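Local atomic coordinates of bifunctional protein PutA (Bdellovibrio bacteriovorus, PDB entry 5UR2), a protein that probably oxidises L-proline to L-glutamate in two steps, pairing an FAD-dependent proline dehydrogenase with an NAD-dependent L-glutamate gamma-semialdehyde dehydrogenase. Residues B[622-628]-B[968-974]; B[222-227]-B[256-262]; B[828-832]-B[855-859]. Numbering follows the deposited sequence.

Interaction 1. Residues B[622-628]-B[968-974]; sequences GELSHYI and ACVTENT
Seven backbone hydrogen bonds join 622-628 to 968-974 as antiparallel neighbours in the protruding oligomerisation flap of the aldehyde dehydrogenase fold, with strand 615-616 on the other edge of 623-628. The strands run at 173° with axes 4.6 Å apart. Hydrogen-bonded pairs are Leu624-Glu972 (Leu624 N to Glu972 O 2.9 Å, Glu972 N to Leu624 O 2.7 Å), His626-Val970 (His626 N to Val970 O and Val970 N to His626 O, both 2.9 Å) and Ile628-Ala968 (Ile628 N to Ala968 O and Ala968 N to Ile628 O, both 2.8 Å). Thr974 N to Gly622 O, 3.0 Å, ends the register; Gly622 has phi/psi 80/-1, favouring glycine. Water 1 joins His626 ND1 (2.7 Å) to Val970 O (2.8 Å). Non-hydrogen-bonded pairs Glu623-Asn973, Ser625-Thr971 and Tyr627-Cys969 share one face, Leu624, His626, Ile628, Ala968, Val970 and Glu972 the other. From the first face Glu623, Ser625 and Tyr627 hydrogen-bond respectively to His941, the Arg940 carbonyl and Asp959 of the second subunit, while Glu972 forms a salt bridge with its Lys919; residues 969-972 pair in parallel with a strand there, continuing the sheet across the interface. Ile628 (chi1 p) packs CG1 on Ala968 CB and CD1 on Val970 CG2, each 3.8 Å.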
loop_
_atom_site.group_PDB
_atom_site.type_symbol
_atom_site.label_atom_id
_atom_site.label_comp_id
_atom_site.label_asym_id
_atom_site.label_seq_id
_atom_site.Cartn_x
_atom_site.Cartn_y
_atom_site.Cartn_z
ATOM N N GLY B 622 19.600 5.071 -15.442
ATOM C CA GLY B 622 19.356 5.025 -16.866
ATOM C C GLY B 622 17.958 4.602 -17.277
ATOM O O GLY B 622 17.671 4.568 -18.475
ATOM N N GLU B 623 17.077 4.291 -16.338
ATOM C CA GLU B 623 15.707 3.928 -16.683
ATOM C C GLU B 623 14.801 4.358 -15.543
ATOM O O GLU B 623 14.932 3.850 -14.426
ATOM C CB GLU B 623 15.579 2.417 -16.952
ATOM C CG GLU B 623 14.191 1.982 -17.431
ATOM C CD GLU B 623 14.116 0.477 -17.698
ATOM O OE1 GLU B 623 14.445 0.034 -18.823
ATOM O OE2 GLU B 623 13.747 -0.271 -16.768
ATOM N N LEU B 624 13.906 5.302 -15.821
ATOM C CA LEU B 624 12.874 5.710 -14.880
ATOM C C LEU B 624 11.674 4.789 -15.031
ATOM O O LEU B 624 11.196 4.558 -16.146
ATOM C CB LEU B 624 12.448 7.160 -15.117
ATOM C CG LEU B 624 13.504 8.205 -14.783
ATOM C CD1 LEU B 624 12.969 9.616 -15.065
ATOM C CD2 LEU B 624 13.978 8.048 -13.331
ATOM N N SER B 625 11.187 4.264 -13.911
ATOM C CA SER B 625 10.043 3.368 -13.942
ATOM C C SER B 625 9.129 3.714 -12.782
ATOM O O SER B 625 9.590 3.822 -11.640
ATOM C CB SER B 625 10.501 1.904 -13.876
ATOM O OG SER B 625 9.501 1.064 -14.418
ATOM N N HIS B 626 7.852 3.925 -13.075
ATOM C CA HIS B 626 6.891 4.319 -12.051
ATOM C C HIS B 626 5.615 3.489 -12.145
ATOM O O HIS B 626 5.141 3.173 -13.241
ATOM C CB HIS B 626 6.551 5.782 -12.151
ATOM C CG HIS B 626 7.703 6.680 -11.846
ATOM N ND1 HIS B 626 8.601 7.088 -12.807
ATOM C CD2 HIS B 626 8.116 7.237 -10.683
ATOM C CE1 HIS B 626 9.512 7.868 -12.254
ATOM N NE2 HIS B 626 9.241 7.975 -10.965
ATOM N N TYR B 627 5.090 3.126 -10.974
ATOM C CA TYR B 627 3.821 2.434 -10.808
ATOM C C TYR B 627 2.765 3.477 -10.463
ATOM O O TYR B 627 2.964 4.290 -9.548
ATOM C CB TYR B 627 3.958 1.371 -9.712
ATOM C CG TYR B 627 2.845 0.352 -9.562
ATOM C CD1 TYR B 627 2.802 -0.788 -10.369
ATOM C CD2 TYR B 627 1.888 0.477 -8.562
ATOM C CE1 TYR B 627 1.817 -1.739 -10.210
ATOM C CE2 TYR B 627 0.894 -0.475 -8.394
ATOM C CZ TYR B 627 0.871 -1.582 -9.216
ATOM O OH TYR B 627 -0.107 -2.537 -9.056
ATOM N N ILE B 628 1.680 3.504 -11.241
ATOM C CA ILE B 628 0.652 4.543 -11.137
ATOM C C ILE B 628 -0.720 3.880 -11.198
ATOM O O ILE B 628 -0.843 2.685 -11.475
ATOM C CB ILE B 628 0.778 5.604 -12.264
ATOM C CG1 ILE B 628 0.551 4.931 -13.637
ATOM C CG2 ILE B 628 2.126 6.310 -12.229
ATOM C CD1 ILE B 628 0.511 5.894 -14.835
ATOM N N ALA B 968 -0.908 0.707 -13.442
ATOM C CA ALA B 968 -0.146 0.845 -14.672
ATOM C C ALA B 968 1.312 1.149 -14.342
ATOM O O ALA B 968 1.648 1.567 -13.233
ATOM C CB ALA B 968 -0.733 1.941 -15.574
ATOM N N CYS B 969 2.172 0.951 -15.339
ATOM C CA CYS B 969 3.607 1.182 -15.228
ATOM C C CYS B 969 4.069 2.013 -16.422
ATOM O O CYS B 969 3.672 1.739 -17.563
ATOM C CB CYS B 969 4.390 -0.141 -15.170
ATOM S SG CYS B 969 6.160 0.097 -14.846
ATOM N N VAL B 970 4.860 3.052 -16.151
ATOM C CA VAL B 970 5.470 3.902 -17.175
ATOM C C VAL B 970 6.983 3.760 -17.051
ATOM O O VAL B 970 7.558 4.030 -15.988
ATOM C CB VAL B 970 5.053 5.380 -17.032
ATOM C CG1 VAL B 970 5.787 6.227 -18.055
ATOM C CG2 VAL B 970 3.530 5.557 -17.190
ATOM N N THR B 971 7.630 3.341 -18.127
ATOM C CA THR B 971 9.052 3.056 -18.103
ATOM C C THR B 971 9.706 3.889 -19.188
ATOM O O THR B 971 9.273 3.851 -20.342
ATOM C CB THR B 971 9.305 1.551 -18.293
ATOM O OG1 THR B 971 8.633 0.833 -17.253
ATOM C CG2 THR B 971 10.784 1.211 -18.252
ATOM N N GLU B 972 10.706 4.684 -18.809
ATOM C CA GLU B 972 11.384 5.577 -19.743
ATOM C C GLU B 972 12.899 5.373 -19.694
ATOM O O GLU B 972 13.535 5.558 -18.648
ATOM C CB GLU B 972 11.014 7.033 -19.459
ATOM C CG GLU B 972 11.779 8.037 -20.313
ATOM C CD GLU B 972 11.269 9.476 -20.150
ATOM O OE1 GLU B 972 10.449 9.746 -19.238
ATOM O OE2 GLU B 972 11.712 10.334 -20.931
ATOM N N ASN B 973 13.470 5.007 -20.835
ATOM C CA ASN B 973 14.916 4.978 -21.001
ATOM C C ASN B 973 15.439 6.410 -21.019
ATOM O O ASN B 973 15.033 7.208 -21.870
ATOM C CB ASN B 973 15.259 4.250 -22.301
ATOM C CG ASN B 973 16.745 4.281 -22.631
ATOM O OD1 ASN B 973 17.574 4.637 -21.804
ATOM N ND2 ASN B 973 17.086 3.851 -23.843
ATOM N N THR B 974 16.328 6.748 -20.084
ATOM C CA THR B 974 16.862 8.102 -20.001
ATOM C C THR B 974 18.281 8.226 -20.538
ATOM O O THR B 974 18.842 9.330 -20.550
ATOM C CB THR B 974 16.831 8.594 -18.548
ATOM O OG1 THR B 974 17.719 7.788 -17.764
ATOM C CG2 THR B 974 15.417 8.529 -17.993
HETATM O O HOH W 1 8.485 6.633 -15.424
#

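Interaction 2. Residues B[222-227]-B[256-262]; sequences LRPVFR and LINEPEF
Leu256, chi1 t and chi2 p, fills the apolar centre of this contact between successive helices of the proline dehydrogenase TIM barrel, 211-232 and 246-257. Its CD2 sits over one face of the Phe226 ring, 4.0 Å from the centroid and 15° off the normal, a CH-pi contact, and 3.6 Å from Leu222 CB. Phe226 meets Ile257 CG2 with CE2 at 3.7 Å, at the ring edge; the same ring stacks with Phe268 and touches Val236, continuing the cluster to the barrel strands. Residues 222-227 are helical, kinked where Pro224 N and Val225 N make no bond to the turn before; 259-262 form a turn closed by Phe262 N to Glu259 O, 2.9 Å. CA atoms are nearest at Arg223-Leu256 (7.2 Å) and Arg227-Phe262 (7.7 Å). The turn returns Phe262 (chi1 m) to the helix: its CE1 is 4.0 Å from Phe226 CB, its CE2 3.9 Å from Arg223 CG. Two salt bridges, each with two hydrogen bonds, form the polar edge. Both arginines, one helical turn apart, are t, t, m. Arg227 NE and NH2 each lie 2.9 Å from Glu261 OE1 and OE2, respectively; Arg223 NE meets Glu259 OE1 at 3.0 Å and Arg223 NH2 meets Glu259 OE2 at 2.7 Å.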
loop_
_atom_site.group_PDB
_atom_site.type_symbol
_atom_site.label_atom_id
_atom_site.label_comp_id
_atom_site.label_asym_id
_atom_site.label_seq_id
_atom_site.Cartn_x
_atom_site.Cartn_y
_atom_site.Cartn_z
ATOM N N LEU B 222 -36.425 8.819 41.813
ATOM C CA LEU B 222 -35.716 9.343 42.981
ATOM C C LEU B 222 -36.675 9.831 44.053
ATOM O O LEU B 222 -36.383 9.713 45.252
ATOM C CB LEU B 222 -34.794 10.496 42.586
ATOM C CG LEU B 222 -33.292 10.253 42.632
ATOM C CD1 LEU B 222 -32.550 11.583 42.498
ATOM C CD2 LEU B 222 -32.925 9.552 43.917
ATOM N N ARG B 223 -37.807 10.394 43.644
ATOM C CA ARG B 223 -38.706 11.052 44.589
ATOM C C ARG B 223 -39.076 10.187 45.790
ATOM O O ARG B 223 -38.962 10.682 46.919
ATOM C CB ARG B 223 -39.961 11.536 43.841
ATOM C CG ARG B 223 -40.908 12.395 44.694
ATOM C CD ARG B 223 -42.040 13.003 43.857
ATOM N NE ARG B 223 -41.568 13.976 42.869
ATOM C CZ ARG B 223 -41.481 13.756 41.557
ATOM N NH1 ARG B 223 -41.828 12.583 41.025
ATOM N NH2 ARG B 223 -41.051 14.730 40.775
ATOM N N PRO B 224 -39.488 8.921 45.649
ATOM C CA PRO B 224 -39.824 8.143 46.862
ATOM C C PRO B 224 -38.633 7.911 47.780
ATOM O O PRO B 224 -38.821 7.810 49.000
ATOM C CB PRO B 224 -40.349 6.813 46.304
ATOM C CG PRO B 224 -40.577 7.047 44.840
ATOM C CD PRO B 224 -39.648 8.118 44.424
ATOM N N VAL B 225 -37.414 7.805 47.225
ATOM C CA VAL B 225 -36.226 7.636 48.062
ATOM C C VAL B 225 -35.954 8.914 48.844
ATOM O O VAL B 225 -35.691 8.881 50.054
ATOM C CB VAL B 225 -34.996 7.241 47.221
ATOM C CG1 VAL B 225 -33.792 7.025 48.135
ATOM C CG2 VAL B 225 -35.271 6.024 46.386
ATOM N N PHE B 226 -35.974 10.058 48.155
ATOM C CA PHE B 226 -35.816 11.329 48.854
ATOM C C PHE B 226 -36.922 11.527 49.878
ATOM O O PHE B 226 -36.672 12.025 50.981
ATOM C CB PHE B 226 -35.797 12.490 47.867
ATOM C CG PHE B 226 -34.446 12.771 47.283
ATOM C CD1 PHE B 226 -33.630 11.738 46.855
ATOM C CD2 PHE B 226 -33.985 14.074 47.176
ATOM C CE1 PHE B 226 -32.374 11.998 46.319
ATOM C CE2 PHE B 226 -32.727 14.343 46.643
ATOM C CZ PHE B 226 -31.926 13.302 46.210
ATOM N N ARG B 227 -38.150 11.122 49.547
ATOM C CA ARG B 227 -39.256 11.322 50.478
ATOM C C ARG B 227 -39.087 10.465 51.726
ATOM O O ARG B 227 -39.202 10.962 52.855
ATOM C CB ARG B 227 -40.594 11.016 49.796
ATOM C CG ARG B 227 -41.776 11.086 50.774
ATOM C CD ARG B 227 -43.116 10.740 50.133
ATOM N NE ARG B 227 -43.450 11.639 49.032
ATOM C CZ ARG B 227 -43.676 11.244 47.783
ATOM N NH1 ARG B 227 -43.606 9.952 47.472
ATOM N NH2 ARG B 227 -43.983 12.137 46.849
ATOM N N LEU B 256 -35.830 18.486 41.783
ATOM C CA LEU B 256 -36.453 17.613 42.771
ATOM C C LEU B 256 -36.514 18.279 44.147
ATOM O O LEU B 256 -37.580 18.323 44.775
ATOM C CB LEU B 256 -35.706 16.278 42.830
ATOM C CG LEU B 256 -36.370 15.162 43.630
ATOM C CD1 LEU B 256 -37.778 14.857 43.093
ATOM C CD2 LEU B 256 -35.494 13.907 43.595
ATOM N N ILE B 257 -35.376 18.784 44.645
ATOM C CA ILE B 257 -35.339 19.334 46.001
ATOM C C ILE B 257 -35.929 20.732 46.092
ATOM O O ILE B 257 -36.025 21.277 47.201
ATOM C CB ILE B 257 -33.921 19.385 46.620
ATOM C CG1 ILE B 257 -33.076 20.501 46.006
ATOM C CG2 ILE B 257 -33.182 18.029 46.475
ATOM C CD1 ILE B 257 -31.810 20.825 46.839
ATOM N N ASN B 258 -36.319 21.336 44.970
ATOM C CA ASN B 258 -37.069 22.587 44.984
ATOM C C ASN B 258 -38.578 22.381 44.932
ATOM O O ASN B 258 -39.317 23.371 44.956
ATOM C CB ASN B 258 -36.643 23.511 43.835
ATOM C CG ASN B 258 -36.970 24.981 44.125
ATOM O OD1 ASN B 258 -36.777 25.461 45.247
ATOM N ND2 ASN B 258 -37.464 25.696 43.119
ATOM N N GLU B 259 -39.049 21.135 44.841
ATOM C CA GLU B 259 -40.480 20.866 44.868
ATOM C C GLU B 259 -41.069 21.170 46.255
ATOM O O GLU B 259 -40.370 21.078 47.269
ATOM C CB GLU B 259 -40.764 19.414 44.475
ATOM C CG GLU B 259 -40.331 19.074 43.045
ATOM C CD GLU B 259 -40.521 17.600 42.702
ATOM O OE1 GLU B 259 -40.985 16.824 43.580
ATOM O OE2 GLU B 259 -40.191 17.216 41.554
ATOM N N PRO B 260 -42.360 21.548 46.317
ATOM C CA PRO B 260 -42.953 21.972 47.602
ATOM C C PRO B 260 -42.675 21.054 48.789
ATOM O O PRO B 260 -42.292 21.530 49.867
ATOM C CB PRO B 260 -44.454 22.015 47.271
ATOM C CG PRO B 260 -44.511 22.360 45.834
ATOM C CD PRO B 260 -43.317 21.682 45.197
ATOM N N GLU B 261 -42.830 19.744 48.615
ATOM C CA GLU B 261 -42.675 18.840 49.751
ATOM C C GLU B 261 -41.228 18.731 50.220
ATOM O O GLU B 261 -40.995 18.225 51.318
ATOM C CB GLU B 261 -43.225 17.454 49.395
ATOM C CG GLU B 261 -42.334 16.651 48.436
ATOM C CD GLU B 261 -42.869 15.248 48.148
ATOM O OE1 GLU B 261 -43.166 14.499 49.104
ATOM O OE2 GLU B 261 -42.983 14.893 46.953
ATOM N N PHE B 262 -40.250 19.171 49.413
ATOM C CA PHE B 262 -38.842 19.022 49.767
ATOM C C PHE B 262 -38.109 20.322 50.067
ATOM O O PHE B 262 -37.011 20.269 50.631
ATOM C CB PHE B 262 -38.067 18.324 48.633
ATOM C CG PHE B 262 -38.543 16.939 48.317
ATOM C CD1 PHE B 262 -38.511 15.939 49.278
ATOM C CD2 PHE B 262 -39.019 16.634 47.055
ATOM C CE1 PHE B 262 -38.937 14.653 48.979
ATOM C CE2 PHE B 262 -39.458 15.355 46.751
ATOM C CZ PHE B 262 -39.410 14.359 47.715
#

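Interaction 3. Residues B[828-832]-B[855-859]; sequences YDRIL and FFAPP
Tyr828 buries 75 Å² of the 232 Å² summed over both segments, Ala857 45 Å² and Phe855 39 Å². Residues 828-832 form a turn of helix 825-841, with Leu832 N to Tyr828 O at 2.9 Å; 855-859 is an irregular loop whose Ala857 and Pro858 are extended (phi/psi -84/142 and -81/144). The closest CA pair is Tyr828-Phe855, 5.8 Å apart. With chi1 t and chi2 84°, Tyr828 turns the CD1-CE1 edge of its ring to the loop backbone: CD1 is 3.6 Å from Phe855 C and 4.0 Å from Phe855 CB, while CE1 is 3.4 Å from Phe856 O, near the ring plane. No hydrogen bond joins the segments; the contact is packing. The Ala857 methyl, directed sideways, still packs on the helix, CB 4.2 Å from Ile831 CG2 and 4.1 Å from Leu832 CD1; Leu832 CD1 is also 4.1 Å from Pro858 CD. The CA-to-CB bond of Phe855 points sideways, and its backbone hydrogen-bonds to Pro517 and Val822. Helix 825-841 precedes strand 843-847 and the loop leads into its antiparallel partner 860-863, so this helix-on-loop contact lies beside a beta hairpin at the margin of a mixed sheet in the aldehyde dehydrogenase fold.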
loop_
_atom_site.group_PDB
_atom_site.type_symbol
_atom_site.label_atom_id
_atom_site.label_comp_id
_atom_site.label_asym_id
_atom_site.label_seq_id
_atom_site.Cartn_x
_atom_site.Cartn_y
_atom_site.Cartn_z
ATOM N N TYR B 828 -41.990 -5.855 6.124
ATOM C CA TYR B 828 -42.848 -6.119 7.272
ATOM C C TYR B 828 -43.528 -7.480 7.151
ATOM O O TYR B 828 -43.427 -8.318 8.051
ATOM C CB TYR B 828 -43.883 -5.002 7.396
ATOM C CG TYR B 828 -44.859 -5.160 8.555
ATOM C CD1 TYR B 828 -44.520 -4.729 9.838
ATOM C CD2 TYR B 828 -46.111 -5.739 8.366
ATOM C CE1 TYR B 828 -45.400 -4.860 10.889
ATOM C CE2 TYR B 828 -47.005 -5.879 9.420
ATOM C CZ TYR B 828 -46.632 -5.439 10.681
ATOM O OH TYR B 828 -47.486 -5.567 11.742
ATOM N N ASP B 829 -44.227 -7.717 6.035
ATOM C CA ASP B 829 -44.945 -8.983 5.875
ATOM C C ASP B 829 -43.991 -10.168 5.847
ATOM O O ASP B 829 -44.294 -11.233 6.398
ATOM C CB ASP B 829 -45.815 -8.953 4.616
ATOM C CG ASP B 829 -47.004 -8.002 4.748
ATOM O OD1 ASP B 829 -47.444 -7.726 5.875
ATOM O OD2 ASP B 829 -47.497 -7.511 3.730
ATOM N N ARG B 830 -42.845 -10.016 5.180
ATOM C CA ARG B 830 -41.870 -11.098 5.141
ATOM C C ARG B 830 -41.376 -11.436 6.546
ATOM O O ARG B 830 -41.297 -12.610 6.928
ATOM C CB ARG B 830 -40.708 -10.702 4.227
ATOM C CG ARG B 830 -39.575 -11.697 4.193
ATOM C CD ARG B 830 -38.416 -11.215 3.318
ATOM N NE ARG B 830 -37.790 -9.979 3.794
ATOM C CZ ARG B 830 -37.040 -9.903 4.889
ATOM N NH1 ARG B 830 -36.831 -10.984 5.625
ATOM N NH2 ARG B 830 -36.495 -8.749 5.250
ATOM N N ILE B 831 -41.066 -10.409 7.338
ATOM C CA ILE B 831 -40.520 -10.630 8.670
ATOM C C ILE B 831 -41.561 -11.255 9.590
ATOM O O ILE B 831 -41.262 -12.204 10.325
ATOM C CB ILE B 831 -39.982 -9.310 9.241
ATOM C CG1 ILE B 831 -38.769 -8.846 8.416
ATOM C CG2 ILE B 831 -39.603 -9.501 10.708
ATOM C CD1 ILE B 831 -38.381 -7.406 8.680
ATOM N N LEU B 832 -42.796 -10.747 9.571
ATOM C CA LEU B 832 -43.837 -11.367 10.387
ATOM C C LEU B 832 -44.094 -12.811 9.965
ATOM O O LEU B 832 -44.482 -13.642 10.795
ATOM C CB LEU B 832 -45.135 -10.561 10.324
ATOM C CG LEU B 832 -45.383 -9.622 11.501
ATOM C CD1 LEU B 832 -44.359 -8.512 11.545
ATOM C CD2 LEU B 832 -46.813 -9.089 11.501
ATOM N N PHE B 855 -44.848 0.285 9.956
ATOM C CA PHE B 855 -44.296 -1.062 9.757
ATOM C C PHE B 855 -43.473 -1.506 10.969
ATOM O O PHE B 855 -42.289 -1.851 10.886
ATOM C CB PHE B 855 -43.475 -1.106 8.467
ATOM C CG PHE B 855 -44.229 -0.612 7.255
ATOM C CD1 PHE B 855 -45.500 -1.078 6.988
ATOM C CD2 PHE B 855 -43.676 0.329 6.405
ATOM C CE1 PHE B 855 -46.224 -0.625 5.878
ATOM C CE2 PHE B 855 -44.381 0.786 5.295
ATOM C CZ PHE B 855 -45.658 0.307 5.032
ATOM N N PHE B 856 -44.139 -1.524 12.116
ATOM C CA PHE B 856 -43.466 -1.804 13.380
ATOM C C PHE B 856 -43.445 -3.312 13.579
ATOM O O PHE B 856 -44.427 -3.903 14.030
ATOM C CB PHE B 856 -44.156 -1.070 14.528
ATOM C CG PHE B 856 -44.103 0.428 14.385
ATOM C CD1 PHE B 856 -42.955 1.134 14.727
ATOM C CD2 PHE B 856 -45.181 1.123 13.847
ATOM C CE1 PHE B 856 -42.894 2.502 14.567
ATOM C CE2 PHE B 856 -45.125 2.496 13.685
ATOM C CZ PHE B 856 -43.973 3.190 14.050
ATOM N N ALA B 857 -42.347 -3.938 13.194
ATOM C CA ALA B 857 -42.159 -5.352 13.508
ATOM C C ALA B 857 -41.592 -5.492 14.927
ATOM O O ALA B 857 -40.776 -4.671 15.348
ATOM C CB ALA B 857 -41.231 -6.027 12.484
ATOM N N PRO B 858 -42.022 -6.493 15.693
ATOM C CA PRO B 858 -41.626 -6.577 17.103
ATOM C C PRO B 858 -40.243 -7.175 17.267
ATOM O O PRO B 858 -39.863 -8.101 16.539
ATOM C CB PRO B 858 -42.689 -7.503 17.706
ATOM C CG PRO B 858 -43.042 -8.422 16.560
ATOM C CD PRO B 858 -42.950 -7.572 15.308
ATOM N N PRO B 859 -39.470 -6.705 18.243
ATOM C CA PRO B 859 -38.223 -7.401 18.577
ATOM C C PRO B 859 -38.562 -8.756 19.183
ATOM O O PRO B 859 -39.357 -8.846 20.122
ATOM C CB PRO B 859 -37.556 -6.471 19.596
ATOM C CG PRO B 859 -38.726 -5.788 20.271
ATOM C CD PRO B 859 -39.777 -5.619 19.192
#

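How the interactions relate
Along the chain interaction 2, within the proline dehydrogenase barrel, comes first and closes before interaction 1 opens. Interaction 3 is nested inside the loop closed by interaction 1, whose strands bring residues 340 positions apart together. No two of them touch: the centres of interactions 1 and 2 are 80 Å apart, those of interactions 1 and 3 are 59 Å apart, and those of interactions 2 and 3 are 42 Å apart. Interactions 1 and 2 lie on opposite sides of the chain's centre. Although interactions 1 and 3 both belong to the aldehyde dehydrogenase part of the chain, strands 623-638 and 860-863 occupy different mixed sheets. Of the three contacts, only interaction 1 meets the second subunit.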